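Long-range contact in beta-phosphoglucomutase (Bacteroides vulgatus, PDB 3DV9), which probably interconverts beta-glucose 1-phosphate and glucose 6-phosphate as a magnesium-dependent phosphotransferase of the haloacid dehalogenase superfamily: residues A[150-162]-A[168-180]. Sequence-based numbering, arbitrary orientation.
Sequences FQANLMVTAFDVK and PEPYLMALKKGGF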
ATOM      1  N   PHE A 150       3.891  -0.924 -15.397  1.00 21.27           N
ATOM      2  CA  PHE A 150       4.576  -1.794 -14.440  1.00 21.01           C
ATOM      3  C   PHE A 150       5.273  -2.963 -15.102  1.00 22.34           C
ATOM      4  O   PHE A 150       4.843  -3.422 -16.161  1.00 22.59           O
ATOM      5  CB  PHE A 150       3.626  -2.323 -13.370  1.00 21.26           C
ATOM      6  CG  PHE A 150       2.954  -1.234 -12.593  1.00 20.65           C
ATOM      7  CD1 PHE A 150       3.701  -0.471 -11.670  1.00 20.32           C
ATOM      8  CD2 PHE A 150       1.618  -0.924 -12.836  1.00 20.41           C
ATOM      9  CE1 PHE A 150       3.097   0.568 -10.954  1.00 23.73           C
ATOM     10  CE2 PHE A 150       0.992   0.100 -12.140  1.00 21.96           C
ATOM     11  CZ  PHE A 150       1.727   0.851 -11.193  1.00 23.57           C
ATOM     12  N   GLN A 151       6.327  -3.441 -14.438  1.00 22.81           N
ATOM     13  CA  GLN A 151       7.174  -4.553 -14.909  1.00 23.66           C
ATOM     14  C   GLN A 151       7.191  -5.690 -13.870  1.00 23.00           C
ATOM     15  O   GLN A 151       7.278  -5.421 -12.679  1.00 22.62           O
ATOM     16  CB  GLN A 151       8.613  -4.040 -15.110  1.00 24.75           C
ATOM     17  CG  GLN A 151       8.925  -3.397 -16.463  1.00 27.05           C
ATOM     18  CD  GLN A 151      10.406  -3.527 -16.872  1.00 26.25           C
ATOM     19  OE1 GLN A 151      11.159  -2.547 -16.833  1.00 28.98           O
ATOM     20  NE2 GLN A 151      10.823  -4.732 -17.265  1.00 30.07           N
ATOM     21  N   ALA A 152       7.164  -6.959 -14.318  1.00 22.40           N
ATOM     22  CA  ALA A 152       7.202  -8.149 -13.425  1.00 20.84           C
ATOM     23  C   ALA A 152       8.408  -8.252 -12.520  1.00 20.83           C
ATOM     24  O   ALA A 152       8.326  -8.741 -11.378  1.00 21.06           O
ATOM     25  CB  ALA A 152       7.116  -9.432 -14.268  1.00 21.50           C
ATOM     26  N   ASN A 153       9.557  -7.858 -13.041  1.00 19.77           N
ATOM     27  CA  ASN A 153      10.744  -7.888 -12.216  1.00 19.08           C
ATOM     28  C   ASN A 153      10.702  -6.754 -11.184  1.00 18.45           C
ATOM     29  O   ASN A 153      11.499  -6.738 -10.243  1.00 18.49           O
ATOM     30  CB  ASN A 153      12.015  -7.884 -13.083  1.00 18.66           C
ATOM     31  CG  ASN A 153      12.070  -6.707 -14.029  1.00 20.13           C
ATOM     32  OD1 ASN A 153      11.185  -6.548 -14.906  1.00 18.99           O
ATOM     33  ND2 ASN A 153      13.131  -5.884 -13.885  1.00 21.79           N
ATOM     34  N   LEU A 154       9.725  -5.850 -11.336  1.00 16.28           N
ATOM     35  CA  LEU A 154       9.633  -4.644 -10.507  1.00 16.02           C
ATOM     36  C   LEU A 154       8.302  -4.549  -9.740  1.00 15.91           C
ATOM     37  O   LEU A 154       7.661  -3.486  -9.643  1.00 15.45           O
ATOM     38  CB  LEU A 154       9.881  -3.392 -11.351  1.00 15.60           C
ATOM     39  CG  LEU A 154      11.217  -3.373 -12.105  1.00 15.60           C
ATOM     40  CD1 LEU A 154      11.288  -2.144 -12.984  1.00 17.20           C
ATOM     41  CD2 LEU A 154      12.391  -3.429 -11.127  1.00 15.61           C
HETATM   42  N   MSE A 155       7.935  -5.694  -9.176  1.00 15.73           N
HETATM   43  CA  MSE A 155       6.715  -5.821  -8.395  0.60 16.33           C
HETATM   44  C   MSE A 155       6.968  -6.679  -7.178  1.00 15.84           C
HETATM   45  O   MSE A 155       7.799  -7.581  -7.196  1.00 16.51           O
HETATM   46  CB  MSE A 155       5.611  -6.455  -9.221  0.60 15.93           C
HETATM   47  CG  MSE A 155       4.855  -5.486 -10.093  0.60 16.64           C
HETATM   48 SE   MSE A 155       3.737  -6.509 -11.275  0.60 18.61          SE
HETATM   49  CE  MSE A 155       2.904  -7.710  -9.972  0.60 18.91           C
ATOM     50  N   VAL A 156       6.237  -6.392  -6.111  1.00 15.04           N
ATOM     51  CA  VAL A 156       6.373  -7.153  -4.881  1.00 15.65           C
ATOM     52  C   VAL A 156       4.954  -7.522  -4.462  1.00 14.84           C
ATOM     53  O   VAL A 156       4.094  -6.648  -4.301  1.00 15.70           O
ATOM     54  CB  VAL A 156       7.115  -6.356  -3.764  1.00 15.16           C
ATOM     55  CG1 VAL A 156       7.123  -7.126  -2.445  1.00 15.69           C
ATOM     56  CG2 VAL A 156       8.567  -6.009  -4.173  1.00 13.38           C
ATOM     57  N   THR A 157       4.722  -8.825  -4.333  1.00 15.42           N
ATOM     58  CA  THR A 157       3.411  -9.332  -3.958  1.00 14.70           C
ATOM     59  C   THR A 157       3.526 -10.281  -2.767  1.00 16.21           C
ATOM     60  O   THR A 157       4.643 -10.638  -2.337  1.00 15.58           O
ATOM     61  CB  THR A 157       2.729 -10.070  -5.145  1.00 15.01           C
ATOM     62  OG1 THR A 157       3.366 -11.341  -5.348  1.00 13.93           O
ATOM     63  CG2 THR A 157       2.786  -9.252  -6.440  1.00 13.79           C
ATOM     64  N   ALA A 158       2.368 -10.731  -2.280  1.00 15.99           N
ATOM     65  CA  ALA A 158       2.311 -11.629  -1.141  1.00 16.83           C
ATOM     66  C   ALA A 158       3.279 -12.804  -1.291  1.00 17.06           C
ATOM     67  O   ALA A 158       3.855 -13.245  -0.299  1.00 17.84           O
ATOM     68  CB  ALA A 158       0.877 -12.105  -0.903  1.00 16.44           C
ATOM     69  N   PHE A 159       3.496 -13.288  -2.514  1.00 17.71           N
ATOM     70  CA  PHE A 159       4.375 -14.453  -2.696  1.00 17.87           C
ATOM     71  C   PHE A 159       5.862 -14.122  -2.903  1.00 18.02           C
ATOM     72  O   PHE A 159       6.692 -15.028  -3.024  1.00 17.97           O
ATOM     73  CB  PHE A 159       3.818 -15.468  -3.730  1.00 18.56           C
ATOM     74  CG  PHE A 159       4.186 -15.194  -5.182  1.00 18.96           C
ATOM     75  CD1 PHE A 159       3.225 -15.365  -6.183  1.00 20.22           C
ATOM     76  CD2 PHE A 159       5.484 -14.828  -5.560  1.00 19.15           C
ATOM     77  CE1 PHE A 159       3.540 -15.145  -7.529  1.00 20.25           C
ATOM     78  CE2 PHE A 159       5.811 -14.598  -6.897  1.00 19.05           C
ATOM     79  CZ  PHE A 159       4.838 -14.756  -7.887  1.00 20.06           C
ATOM     80  N   ASP A 160       6.193 -12.833  -2.928  1.00 17.71           N
ATOM     81  CA  ASP A 160       7.577 -12.397  -3.063  1.00 17.36           C
ATOM     82  C   ASP A 160       8.276 -12.395  -1.703  1.00 17.17           C
ATOM     83  O   ASP A 160       9.506 -12.457  -1.637  1.00 16.84           O
ATOM     84  CB  ASP A 160       7.639 -10.974  -3.624  1.00 17.57           C
ATOM     85  CG  ASP A 160       7.380 -10.905  -5.115  1.00 17.81           C
ATOM     86  OD1 ASP A 160       6.242 -11.177  -5.559  1.00 19.40           O
ATOM     87  OD2 ASP A 160       8.322 -10.537  -5.838  1.00 16.93           O
ATOM     88  N   VAL A 161       7.489 -12.305  -0.626  1.00 16.55           N
ATOM     89  CA  VAL A 161       8.028 -12.041   0.719  1.00 17.14           C
ATOM     90  C   VAL A 161       7.375 -12.869   1.838  1.00 18.19           C
ATOM     91  O   VAL A 161       6.212 -13.258   1.743  1.00 18.28           O
ATOM     92  CB  VAL A 161       7.977 -10.514   1.110  1.00 16.92           C
ATOM     93  CG1 VAL A 161       8.834  -9.661   0.141  1.00 15.09           C
ATOM     94  CG2 VAL A 161       6.537 -10.005   1.222  1.00 16.75           C
ATOM     95  N   LYS A 162       8.142 -13.126   2.897  1.00 19.30           N
ATOM     96  CA  LYS A 162       7.665 -13.934   4.028  1.00 19.92           C
ATOM     97  C   LYS A 162       6.743 -13.103   4.923  1.00 20.54           C
ATOM     98  O   LYS A 162       5.627 -13.532   5.240  1.00 21.00           O
ATOM     99  CB  LYS A 162       8.842 -14.509   4.823  1.00 20.03           C
ATOM    100  CG  LYS A 162       9.998 -14.956   3.945  1.00 20.00           C
ATOM    101  CD  LYS A 162      10.764 -16.125   4.519  1.00 20.16           C
ATOM    102  CE  LYS A 162      11.613 -16.780   3.439  1.00 19.85           C
ATOM    103  NZ  LYS A 162      12.344 -17.965   3.955  1.00 19.85           N
ATOM    104  N   PRO A 168       8.509  -3.866   7.368  1.00 20.31           N
ATOM    105  CA  PRO A 168       9.045  -3.122   6.213  1.00 19.91           C
ATOM    106  C   PRO A 168       9.462  -4.020   5.043  1.00 19.67           C
ATOM    107  O   PRO A 168       9.721  -3.485   3.987  1.00 19.13           O
ATOM    108  CB  PRO A 168      10.287  -2.421   6.777  1.00 20.31           C
ATOM    109  CG  PRO A 168      10.677  -3.208   7.929  1.00 21.03           C
ATOM    110  CD  PRO A 168       9.382  -3.689   8.550  1.00 20.64           C
ATOM    111  N   GLU A 169       9.492  -5.353   5.238  1.00 20.11           N
ATOM    112  CA  GLU A 169       9.959  -6.314   4.204  1.00 20.02           C
ATOM    113  C   GLU A 169       9.486  -6.059   2.762  1.00 19.69           C
ATOM    114  O   GLU A 169      10.310  -6.028   1.872  1.00 19.29           O
ATOM    115  CB  GLU A 169       9.740  -7.791   4.629  1.00 20.15           C
ATOM    116  CG  GLU A 169      10.353  -8.839   3.675  1.00 21.41           C
ATOM    117  CD  GLU A 169      11.880  -8.792   3.647  1.00 29.82           C
ATOM    118  OE1 GLU A 169      12.487  -8.082   4.486  1.00 31.00           O
ATOM    119  OE2 GLU A 169      12.469  -9.443   2.763  1.00 30.09           O
ATOM    120  N   PRO A 170       8.173  -5.880   2.532  1.00 19.70           N
ATOM    121  CA  PRO A 170       7.712  -5.650   1.150  1.00 19.03           C
ATOM    122  C   PRO A 170       8.426  -4.449   0.477  1.00 19.34           C
ATOM    123  O   PRO A 170       8.792  -4.499  -0.733  1.00 20.03           O
ATOM    124  CB  PRO A 170       6.195  -5.370   1.328  1.00 19.62           C
ATOM    125  CG  PRO A 170       5.835  -5.984   2.583  1.00 20.01           C
ATOM    126  CD  PRO A 170       7.035  -5.922   3.487  1.00 19.96           C
ATOM    127  N   TYR A 171       8.556  -3.348   1.212  1.00 19.57           N
ATOM    128  CA  TYR A 171       9.210  -2.148   0.677  1.00 19.89           C
ATOM    129  C   TYR A 171      10.719  -2.316   0.553  1.00 20.50           C
ATOM    130  O   TYR A 171      11.315  -1.885  -0.418  1.00 20.46           O
ATOM    131  CB  TYR A 171       8.820  -0.892   1.488  1.00 20.68           C
ATOM    132  CG  TYR A 171       7.398  -0.540   1.195  1.00 19.62           C
ATOM    133  CD1 TYR A 171       7.015  -0.148  -0.094  1.00 20.89           C
ATOM    134  CD2 TYR A 171       6.403  -0.646   2.179  1.00 17.59           C
ATOM    135  CE1 TYR A 171       5.676   0.128  -0.401  1.00 20.19           C
ATOM    136  CE2 TYR A 171       5.024  -0.328   1.864  1.00 17.30           C
ATOM    137  CZ  TYR A 171       4.707   0.038   0.577  1.00 18.68           C
ATOM    138  OH  TYR A 171       3.422   0.314   0.219  1.00 18.72           O
ATOM    139  N   LEU A 172      11.343  -2.951   1.534  1.00 19.03           N
ATOM    140  CA  LEU A 172      12.770  -3.265   1.415  1.00 18.50           C
ATOM    141  C   LEU A 172      13.041  -4.136   0.187  1.00 18.48           C
ATOM    142  O   LEU A 172      14.082  -3.971  -0.513  1.00 19.34           O
ATOM    143  CB  LEU A 172      13.262  -3.950   2.695  1.00 17.78           C
ATOM    144  CG  LEU A 172      13.255  -3.095   3.977  1.00 19.73           C
ATOM    145  CD1 LEU A 172      13.472  -3.957   5.236  1.00 21.52           C
ATOM    146  CD2 LEU A 172      14.203  -1.906   3.894  1.00 21.21           C
HETATM  147  N   MSE A 173      12.133  -5.090  -0.062  1.00 18.45           N
HETATM  148  CA  MSE A 173      12.283  -6.019  -1.214  1.00 17.29           C
HETATM  149  C   MSE A 173      12.126  -5.217  -2.506  1.00 18.48           C
HETATM  150  O   MSE A 173      12.838  -5.462  -3.500  1.00 17.88           O
HETATM  151  CB  MSE A 173      11.280  -7.157  -1.162  1.00 16.67           C
HETATM  152  CG  MSE A 173      11.321  -8.118  -2.385  1.00 18.26           C
HETATM  153 SE   MSE A 173      13.052  -9.034  -2.433  0.70 24.35          SE
HETATM  154  CE  MSE A 173      12.657 -10.270  -0.940  1.00 21.84           C
ATOM    155  N   ALA A 174      11.192  -4.262  -2.480  1.00 18.99           N
ATOM    156  CA  ALA A 174      11.028  -3.344  -3.628  1.00 19.71           C
ATOM    157  C   ALA A 174      12.337  -2.589  -3.923  1.00 19.90           C
ATOM    158  O   ALA A 174      12.750  -2.543  -5.064  1.00 19.31           O
ATOM    159  CB  ALA A 174       9.879  -2.353  -3.428  1.00 20.08           C
ATOM    160  N   LEU A 175      12.944  -1.976  -2.913  1.00 19.96           N
ATOM    161  CA  LEU A 175      14.229  -1.254  -3.131  1.00 21.14           C
ATOM    162  C   LEU A 175      15.309  -2.206  -3.686  1.00 21.12           C
ATOM    163  O   LEU A 175      16.046  -1.863  -4.625  1.00 20.40           O
ATOM    164  CB  LEU A 175      14.720  -0.543  -1.869  1.00 21.75           C
ATOM    165  CG  LEU A 175      13.799   0.496  -1.176  1.00 23.62           C
ATOM    166  CD1 LEU A 175      14.485   0.942   0.117  1.00 25.53           C
ATOM    167  CD2 LEU A 175      13.654   1.669  -2.146  1.00 25.13           C
ATOM    168  N   LYS A 176      15.360  -3.419  -3.131  1.00 20.49           N
ATOM    169  CA  LYS A 176      16.335  -4.404  -3.554  1.00 19.63           C
ATOM    170  C   LYS A 176      16.140  -4.796  -5.012  1.00 19.99           C
ATOM    171  O   LYS A 176      17.097  -4.791  -5.791  1.00 19.52           O
ATOM    172  CB  LYS A 176      16.247  -5.643  -2.675  1.00 19.76           C
ATOM    173  CG  LYS A 176      17.446  -6.579  -2.896  1.00 19.76           C
ATOM    174  CD  LYS A 176      17.262  -7.906  -2.202  1.00 22.17           C
ATOM    175  CE  LYS A 176      18.326  -8.903  -2.625  1.00 25.57           C
ATOM    176  NZ  LYS A 176      19.640  -8.397  -2.199  1.00 28.34           N
ATOM    177  N   LYS A 177      14.883  -5.101  -5.374  1.00 19.77           N
ATOM    178  CA  LYS A 177      14.550  -5.541  -6.730  1.00 21.35           C
ATOM    179  C   LYS A 177      14.875  -4.455  -7.759  1.00 21.00           C
ATOM    180  O   LYS A 177      15.389  -4.749  -8.866  1.00 20.60           O
ATOM    181  CB  LYS A 177      13.074  -5.981  -6.831  1.00 21.17           C
ATOM    182  CG  LYS A 177      12.789  -7.355  -6.247  1.00 21.68           C
ATOM    183  CD  LYS A 177      11.343  -7.745  -6.485  1.00 25.20           C
ATOM    184  CE  LYS A 177      11.139  -9.247  -6.544  1.00 30.74           C
ATOM    185  NZ  LYS A 177      10.185  -9.582  -7.654  1.00 30.50           N
ATOM    186  N   GLY A 178      14.631  -3.206  -7.365  1.00 21.80           N
ATOM    187  CA  GLY A 178      14.751  -2.078  -8.296  1.00 22.36           C
ATOM    188  C   GLY A 178      16.149  -1.505  -8.336  1.00 22.81           C
ATOM    189  O   GLY A 178      16.512  -0.778  -9.273  1.00 23.58           O
ATOM    190  N   GLY A 179      16.937  -1.873  -7.336  1.00 22.46           N
ATOM    191  CA  GLY A 179      18.314  -1.389  -7.180  1.00 23.50           C
ATOM    192  C   GLY A 179      18.367   0.051  -6.670  1.00 24.19           C
ATOM    193  O   GLY A 179      19.291   0.813  -7.042  1.00 25.04           O
ATOM    194  N   PHE A 180      17.391   0.421  -5.833  1.00 23.92           N
ATOM    195  CA  PHE A 180      17.290   1.785  -5.280  1.00 23.67           C
ATOM    196  C   PHE A 180      17.685   1.919  -3.811  1.00 24.45           C
ATOM    197  O   PHE A 180      17.461   1.009  -3.001  1.00 25.43           O
ATOM    198  CB  PHE A 180      15.861   2.316  -5.487  1.00 23.95           C
ATOM    199  CG  PHE A 180      15.410   2.230  -6.895  1.00 24.62           C
ATOM    200  CD1 PHE A 180      16.064   2.985  -7.885  1.00 23.22           C
ATOM    201  CD2 PHE A 180      14.313   1.421  -7.262  1.00 23.58           C
ATOM    202  CE1 PHE A 180      15.660   2.901  -9.224  1.00 21.29           C
ATOM    203  CE2 PHE A 180      13.895   1.336  -8.587  1.00 21.13           C
ATOM    204  CZ  PHE A 180      14.564   2.081  -9.598  1.00 19.51           C
TER
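Lys177, in the last turn of helix 169-178, reaches across to the 150-162 segment, where its CB, CD, CE and NZ find partners. CB lies 3.8 Å from Asn153 O. With CG anti to the carbonyl carbon (chi1 -77°) and the next two torsions extended, the chain runs across the strand: CD packs against Met155 O and touches Val156 CG2, and CE already approaches the carboxylate of Asp160. At the tip, NZ donates to two acceptors. Met155 O accepts at 3.1 Å, almost straight along its C=O direction (169°), and Asp160 OD2 completes a salt bridge at 2.8 Å. The side chains of Asp160 and Lys177 cross at about a right angle. The other carboxylate oxygen, Asp160 OD1, accepts from Thr157 OG1 and, weakly, from Thr157 N, bonds that would restrict rotation of the carboxylate facing the lysine.

Helix 169-178 links edge strand 155-156 to strand 185-189 in a beta-alpha-beta crossover of the Rossmann-like HAD core, passing over strands 126-130 and 25-29, where Pro170 touches Val130 and Ala174 touches Leu27. The backbone of Val156 bonds to Val129 of strand 126-130 and to Thr131 just beyond it. The magnesium ion is about 11 Å from the side chain of Pro170, so the contact lies outside the first metal shell.

Van der Waals contacts continue from the lysine toward the start of the helix. The two methyls of Val156 sit at either end of one helical hydrogen bond, CG1 on Pro170 O and CG2 3.6 Å from Ala174 N; CG2 also meets Met173 CG. Val161 CG1 rests 3.7 Å from Met173 CB, the two side chains running antiparallel where they pass. The bends at chi2 and chi3 of this selenomethionine fold its CE back to 3.9 Å from Asp160 O. Farther toward the helix start, Val161 CB meets the aliphatic CG of Glu169.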